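Local coordinates for CYTH domain-containing protein (Pyrococcus furiosus, PDB 1YEM), which is of unknown function but probably binds triphosphate-bearing substrates and divalent metal ions in the tunnel of its antiparallel barrel, at residues F44-P47 against L51-I54; V132-I137 against W149-M154; H24-F29 against L120-V125. All coordinates share one frame; numbering follows the deposited sequence.

Contact 1 (F44-P47 against L51-I54); sequences FEVP and LLRI
Phe-44 and Leu-52 face each other as a hydrogen-bonded pair at the turn end of the beta hairpin formed by strands 32-44 and 50-57, two neighbours in the antiparallel barrel of the CYTH domain. Only half of the usual ring is closed directly: the N of Phe-44 donates to the O of Leu-52 over 3.1 Å, nearly straight at 168°. The return bond is replaced by a water, which gives a hydrogen to the O of Phe-44 at 2.9 Å and receives one from the N of Leu-52 at 3.0 Å. Here the chain of 44-47 splays from its partner, and an ordered solvent molecule keeps both backbone groups satisfied.

Beside this link the side chains pack. Leu-52 projects toward 44-47, and its CD2 lies 3.9 Å from the CB of Phe-44. Val-46 also leans inward, its CG2 4.1 Å from the CA of Leu-51. With its CG anti to the carbonyl carbon (chi1 -72°), Phe-44 extends its ring along the hairpin to Ile-54, whose CG1 sits in the ring plane, at the edge, 3.8 Å from CE2. Further out, Leu-98 of the second subunit packs on both Val-46 and Leu-52, making the hairpin end part of the dimer contact. Within the chain, the ring of Phe-44 meets that of Phe-95 on helix 88-97, and Arg-53 NE is hydrogen-bonded to the OH of Tyr-43.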
# COMPACT_ATOMS: atom_id res chain seq x y z
N PHE B 44 11.06 -7.36 -0.89
CA PHE B 44 11.06 -7.55 -2.33
C PHE B 44 12.36 -7.05 -2.90
O PHE B 44 12.82 -5.98 -2.51
CB PHE B 44 9.92 -6.74 -2.95
CG PHE B 44 8.58 -7.30 -2.68
CD1 PHE B 44 8.11 -8.37 -3.41
CD2 PHE B 44 7.78 -6.78 -1.67
CE1 PHE B 44 6.86 -8.91 -3.16
CE2 PHE B 44 6.52 -7.32 -1.41
CZ PHE B 44 6.06 -8.39 -2.16
N GLU B 45 12.94 -7.80 -3.84
CA GLU B 45 14.22 -7.44 -4.45
C GLU B 45 14.11 -6.12 -5.17
O GLU B 45 13.27 -5.95 -6.04
CB GLU B 45 14.70 -8.50 -5.44
CG GLU B 45 15.13 -9.83 -4.81
CD GLU B 45 15.46 -10.92 -5.85
OE1 GLU B 45 15.90 -10.57 -6.98
OE2 GLU B 45 15.26 -12.14 -5.53
N VAL B 46 14.97 -5.19 -4.80
CA VAL B 46 15.08 -3.91 -5.47
C VAL B 46 16.56 -3.56 -5.46
O VAL B 46 17.30 -4.05 -4.62
CB VAL B 46 14.25 -2.78 -4.75
CG1 VAL B 46 12.78 -2.87 -5.13
CG2 VAL B 46 14.41 -2.85 -3.20
N PRO B 47 17.01 -2.74 -6.41
CA PRO B 47 18.42 -2.35 -6.36
C PRO B 47 18.75 -1.57 -5.10
O PRO B 47 17.97 -0.70 -4.70
CB PRO B 47 18.60 -1.46 -7.60
CG PRO B 47 17.22 -1.02 -7.99
CD PRO B 47 16.31 -2.15 -7.57
N LEU B 51 15.07 -0.15 -0.06
CA LEU B 51 14.41 -1.30 0.57
C LEU B 51 12.91 -1.17 0.39
O LEU B 51 12.38 -0.05 0.34
CB LEU B 51 14.72 -1.38 2.06
CG LEU B 51 16.18 -1.59 2.44
CD1 LEU B 51 16.38 -1.26 3.91
CD2 LEU B 51 16.61 -3.03 2.11
N LEU B 52 12.24 -2.32 0.29
CA LEU B 52 10.81 -2.37 0.08
C LEU B 52 10.32 -3.56 0.81
O LEU B 52 10.78 -4.65 0.56
CB LEU B 52 10.47 -2.51 -1.42
CG LEU B 52 8.98 -2.68 -1.78
CD1 LEU B 52 8.18 -1.43 -1.38
CD2 LEU B 52 8.81 -2.97 -3.26
N ARG B 53 9.38 -3.34 1.73
CA ARG B 53 8.79 -4.45 2.48
C ARG B 53 7.35 -4.20 2.90
O ARG B 53 6.93 -3.05 3.11
CB ARG B 53 9.62 -4.79 3.74
CG ARG B 53 9.58 -3.76 4.84
CD ARG B 53 9.62 -4.38 6.22
NE ARG B 53 10.55 -3.64 7.07
CZ ARG B 53 10.28 -2.49 7.68
NH1 ARG B 53 9.10 -1.91 7.59
NH2 ARG B 53 11.21 -1.92 8.40
N ILE B 54 6.62 -5.30 3.00
CA ILE B 54 5.28 -5.31 3.55
C ILE B 54 5.40 -5.95 4.93
O ILE B 54 5.97 -7.03 5.07
CB ILE B 54 4.29 -6.14 2.68
CG1 ILE B 54 4.34 -5.68 1.20
CG2 ILE B 54 2.87 -6.02 3.21
CD1 ILE B 54 4.25 -4.20 0.98
O HOH W 1 13.96 -4.74 -0.09

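Contact 2 (V132-I137 against W149-M154); sequences VDIEVI and WEVAKM
Ile-134 reaches from strand 129-137 to the helix with two different carbons, each given its own partner. The longer branch is extended (chi2 177°) and carries CD1 to Ala-152, where it sits 3.9 Å from CB and comes just as near to CA, so the small residue lets the methyl touch the helix backbone itself. The shorter branch, CG2, turns to Val-151 and stands 4.1 Å from its CG1. The rotation of Val-151 that sets CG1 anti to the backbone N (chi1 171°) is what brings this methyl to the isoleucine, and the two branched side chains run at a slant to one another rather than alongside. Ile-134 thus touches two successive residues of the helix, one with each branch. The arrangement is that of an amphipathic helix laid on the outer surface of a beta barrel: helix 141-154 follows strand 129-137 in the chain and folds back over it, with Ile-148 and Val-118 adding to the apolar layer around Ile-134. Asp-133 and Glu-135 point to the other side of the strand, consistent with a polar tunnel interior as in CYTH relatives. There the carboxylate of Asp-133 is held by two different groups: OD1 forms a salt bridge with Lys-14 NZ, and OD2 a hydrogen bond with the OH of Tyr-167.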
# COMPACT_ATOMS: atom_id res chain seq x y z
N VAL B 132 19.06 -5.38 20.11
CA VAL B 132 18.45 -4.11 20.41
C VAL B 132 18.89 -3.07 19.38
O VAL B 132 20.07 -2.95 19.06
CB VAL B 132 18.73 -3.64 21.88
CG1 VAL B 132 20.18 -3.27 22.09
CG2 VAL B 132 17.82 -2.47 22.21
N ASP B 133 17.90 -2.37 18.84
CA ASP B 133 18.11 -1.26 17.92
C ASP B 133 17.91 0.02 18.72
O ASP B 133 16.86 0.21 19.30
CB ASP B 133 17.09 -1.30 16.76
CG ASP B 133 17.38 -2.42 15.75
OD1 ASP B 133 18.50 -2.43 15.20
OD2 ASP B 133 16.49 -3.26 15.47
N ILE B 134 18.92 0.88 18.77
CA ILE B 134 18.83 2.14 19.49
C ILE B 134 18.71 3.24 18.43
O ILE B 134 19.63 3.45 17.65
CB ILE B 134 20.05 2.36 20.43
CG1 ILE B 134 20.23 1.12 21.33
CG2 ILE B 134 19.85 3.59 21.28
CD1 ILE B 134 21.45 1.16 22.28
N GLU B 135 17.57 3.92 18.42
CA GLU B 135 17.17 4.76 17.29
C GLU B 135 16.95 6.20 17.74
O GLU B 135 16.48 6.45 18.87
CB GLU B 135 15.86 4.28 16.64
CG GLU B 135 15.84 2.86 16.06
N VAL B 136 17.26 7.13 16.85
CA VAL B 136 16.92 8.54 16.99
C VAL B 136 16.46 9.09 15.62
O VAL B 136 17.15 8.89 14.61
CB VAL B 136 18.13 9.37 17.47
CG1 VAL B 136 17.77 10.84 17.55
CG2 VAL B 136 18.67 8.86 18.83
N ILE B 137 15.31 9.75 15.59
CA ILE B 137 14.89 10.47 14.39
C ILE B 137 15.43 11.90 14.47
O ILE B 137 14.92 12.72 15.23
CB ILE B 137 13.37 10.48 14.21
CG1 ILE B 137 12.84 9.05 14.07
CG2 ILE B 137 12.99 11.29 12.97
CD1 ILE B 137 11.33 8.94 14.20
N TRP B 149 25.22 6.22 21.36
CA TRP B 149 26.37 5.58 21.97
C TRP B 149 26.40 5.79 23.49
O TRP B 149 26.80 4.89 24.22
CB TRP B 149 27.68 6.06 21.31
CG TRP B 149 28.04 5.20 20.14
CD1 TRP B 149 28.06 5.56 18.81
CD2 TRP B 149 28.38 3.81 20.18
NE1 TRP B 149 28.41 4.47 18.03
CE2 TRP B 149 28.61 3.39 18.85
CE3 TRP B 149 28.52 2.88 21.22
CZ2 TRP B 149 28.98 2.09 18.55
CZ3 TRP B 149 28.88 1.58 20.91
CH2 TRP B 149 29.10 1.20 19.59
N GLU B 150 25.93 6.95 23.95
CA GLU B 150 25.78 7.21 25.38
C GLU B 150 24.80 6.22 26.00
O GLU B 150 25.08 5.65 27.05
CB GLU B 150 25.30 8.65 25.66
CG GLU B 150 25.39 9.02 27.17
CD GLU B 150 24.87 10.38 27.50
OE1 GLU B 150 24.24 11.03 26.64
OE2 GLU B 150 25.09 10.81 28.64
N VAL B 151 23.66 6.01 25.35
CA VAL B 151 22.67 5.03 25.83
C VAL B 151 23.28 3.61 25.84
O VAL B 151 23.16 2.88 26.82
CB VAL B 151 21.37 5.06 24.99
CG1 VAL B 151 20.45 3.89 25.37
CG2 VAL B 151 20.66 6.37 25.20
N ALA B 152 23.94 3.25 24.75
CA ALA B 152 24.52 1.93 24.64
C ALA B 152 25.54 1.67 25.73
O ALA B 152 25.55 0.60 26.33
CB ALA B 152 25.15 1.75 23.27
N LYS B 153 26.41 2.65 25.97
CA LYS B 153 27.49 2.52 26.98
C LYS B 153 26.89 2.46 28.39
O LYS B 153 27.35 1.71 29.24
CB LYS B 153 28.49 3.68 26.86
CG LYS B 153 29.37 3.61 25.59
CD LYS B 153 30.56 2.58 25.72
N MET B 154 25.84 3.23 28.61
CA MET B 154 25.03 3.13 29.83
C MET B 154 24.45 1.73 30.08
O MET B 154 24.29 1.33 31.24
CB MET B 154 23.88 4.11 29.75
CG MET B 154 23.45 4.62 31.06
SD MET B 154 22.23 5.93 30.90
CE MET B 154 23.01 6.87 29.54

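Contact 3 (H24-F29 against L120-V125); sequences HTLNTF and LEVNRV
Leu-26 and Leu-120 mark the nearest approach of the two backbones, their CA atoms 9.7 Å apart, a separation that side chains from both sides must span. The helical segment 24-29 belongs to helix 19-29, which lies against the outside of the barrel over strand 118-125. Inside it, the O of His-24 accepts two hydrogens, from the N of Thr-28 at 3.1 Å and from its OG1 at 3.2 Å; this pair of bonds to one carbonyl ties the threonine to its own helix, the hydroxyl coming from above the carbonyl plane.

Leu-26 forks across the strand. Its chi1 of -170° carries CG toward the strand, and chi2 of 66° spreads the two methyls: CD1 meets CD2 of Leu-120, and CD2 meets CG2 of Val-122 at 4.3 Å. The leucines pass antiparallel to one another, and CD1 of Leu-26 is only 3.5 Å from CD2 of Leu-120, closer than two methyls normally come, although at 2.30 Å resolution the exact value deserves caution. Tyr-113 and Pro-31 also pack on Leu-26, while Leu-19 and Phe-22 continue the helix's apolar side over Val-122. The segments meet here through methyl groups, an apolar contact without polar direction that holds helix 19-29 to the barrel by excluding water.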
# COMPACT_ATOMS: atom_id res chain seq x y z
N HIS B 24 17.22 -7.66 32.19
CA HIS B 24 17.62 -7.26 33.54
C HIS B 24 18.27 -5.89 33.50
O HIS B 24 17.85 -4.98 34.21
CB HIS B 24 18.57 -8.26 34.21
CG HIS B 24 19.02 -7.83 35.58
ND1 HIS B 24 20.34 -7.53 35.88
CD2 HIS B 24 18.32 -7.60 36.72
CE1 HIS B 24 20.43 -7.16 37.15
NE2 HIS B 24 19.22 -7.19 37.68
N THR B 25 19.30 -5.75 32.66
CA THR B 25 19.99 -4.48 32.45
C THR B 25 19.00 -3.35 32.16
O THR B 25 19.13 -2.25 32.68
CB THR B 25 20.98 -4.56 31.27
OG1 THR B 25 21.86 -5.68 31.46
CG2 THR B 25 21.81 -3.29 31.16
N LEU B 26 18.00 -3.64 31.35
CA LEU B 26 17.00 -2.65 30.97
C LEU B 26 16.05 -2.27 32.12
O LEU B 26 15.74 -1.09 32.29
CB LEU B 26 16.20 -3.19 29.78
CG LEU B 26 15.26 -2.22 29.07
CD1 LEU B 26 16.04 -1.11 28.39
CD2 LEU B 26 14.41 -2.98 28.07
N ASN B 27 15.60 -3.26 32.90
CA ASN B 27 14.66 -3.02 34.03
C ASN B 27 15.32 -2.21 35.13
O ASN B 27 14.64 -1.51 35.89
CB ASN B 27 14.09 -4.35 34.60
CG ASN B 27 14.96 -4.99 35.71
OD1 ASN B 27 15.49 -4.30 36.58
ND2 ASN B 27 15.07 -6.32 35.69
N THR B 28 16.64 -2.34 35.22
CA THR B 28 17.46 -1.57 36.11
C THR B 28 17.30 -0.05 35.86
O THR B 28 17.19 0.72 36.80
CB THR B 28 18.94 -2.02 35.95
OG1 THR B 28 19.13 -3.29 36.60
CG2 THR B 28 19.88 -1.02 36.51
N PHE B 29 17.29 0.35 34.60
CA PHE B 29 17.01 1.75 34.21
C PHE B 29 15.51 1.96 33.96
O PHE B 29 15.07 3.09 33.72
CB PHE B 29 17.81 2.12 32.97
CG PHE B 29 19.28 2.00 33.17
CD1 PHE B 29 20.01 3.07 33.66
CD2 PHE B 29 19.92 0.80 32.93
CE1 PHE B 29 21.37 2.95 33.88
CE2 PHE B 29 21.28 0.68 33.15
CZ PHE B 29 22.00 1.76 33.62
N LEU B 120 14.39 2.39 22.10
CA LEU B 120 15.01 1.08 22.20
C LEU B 120 14.05 0.04 21.65
O LEU B 120 12.93 -0.11 22.16
CB LEU B 120 15.32 0.74 23.63
CG LEU B 120 16.59 1.34 24.21
CD1 LEU B 120 16.43 2.83 24.33
CD2 LEU B 120 16.87 0.72 25.56
N GLU B 121 14.48 -0.66 20.60
CA GLU B 121 13.68 -1.71 19.99
C GLU B 121 14.33 -3.04 20.25
O GLU B 121 15.30 -3.39 19.62
CB GLU B 121 13.52 -1.48 18.49
CG GLU B 121 12.89 -0.15 18.17
CD GLU B 121 12.62 0.02 16.71
OE1 GLU B 121 13.31 -0.62 15.88
OE2 GLU B 121 11.73 0.81 16.38
N VAL B 122 13.76 -3.76 21.20
CA VAL B 122 14.25 -5.08 21.55
C VAL B 122 13.62 -6.12 20.61
O VAL B 122 12.41 -6.31 20.62
CB VAL B 122 13.92 -5.39 23.02
CG1 VAL B 122 14.61 -6.66 23.46
CG2 VAL B 122 14.35 -4.21 23.93
N ASN B 123 14.46 -6.76 19.81
CA ASN B 123 14.03 -7.70 18.79
C ASN B 123 14.49 -9.13 19.03
O ASN B 123 15.68 -9.39 19.24
CB ASN B 123 14.56 -7.27 17.43
CG ASN B 123 14.02 -5.95 17.02
OD1 ASN B 123 13.01 -5.88 16.36
ND2 ASN B 123 14.67 -4.88 17.44
N ARG B 124 13.53 -10.05 18.98
CA ARG B 124 13.82 -11.46 18.96
C ARG B 124 13.43 -11.99 17.58
O ARG B 124 12.25 -12.08 17.24
CB ARG B 124 13.05 -12.17 20.07
CG ARG B 124 13.10 -13.66 20.00
CD ARG B 124 12.93 -14.28 21.37
NE ARG B 124 14.22 -14.48 22.04
CZ ARG B 124 14.37 -15.06 23.22
NH1 ARG B 124 13.32 -15.50 23.87
NH2 ARG B 124 15.58 -15.20 23.74
N VAL B 125 14.44 -12.32 16.80
CA VAL B 125 14.29 -12.57 15.37
C VAL B 125 14.48 -14.05 15.10
O VAL B 125 15.58 -14.60 15.31
CB VAL B 125 15.32 -11.72 14.57
CG1 VAL B 125 15.12 -11.89 13.07
CG2 VAL B 125 15.21 -10.23 14.97

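How the contacts relate
One barrel carries all three contacts, at two distant places. Contacts 2 and 3 lie on the same side of the chain's centre, their own centres 11 Å apart; contact 1 is on the opposite side, with centres 26 Å from contact 2 and 28 Å from contact 3. Along the chain, contact 1 falls between the two segments of contact 3, and contact 2 follows both. Strands 118-125 and 129-137 are consecutive and adjacent, coupling contacts 2 and 3 through a probable hydrogen bond from Glu-121 N to Asp-133 O (2.8 Å), while Phe-29 touches the end of helix 141-154. Two helices therefore cover neighbouring strands on one side of the centre, whereas the hairpin of contact 1 lies on the other.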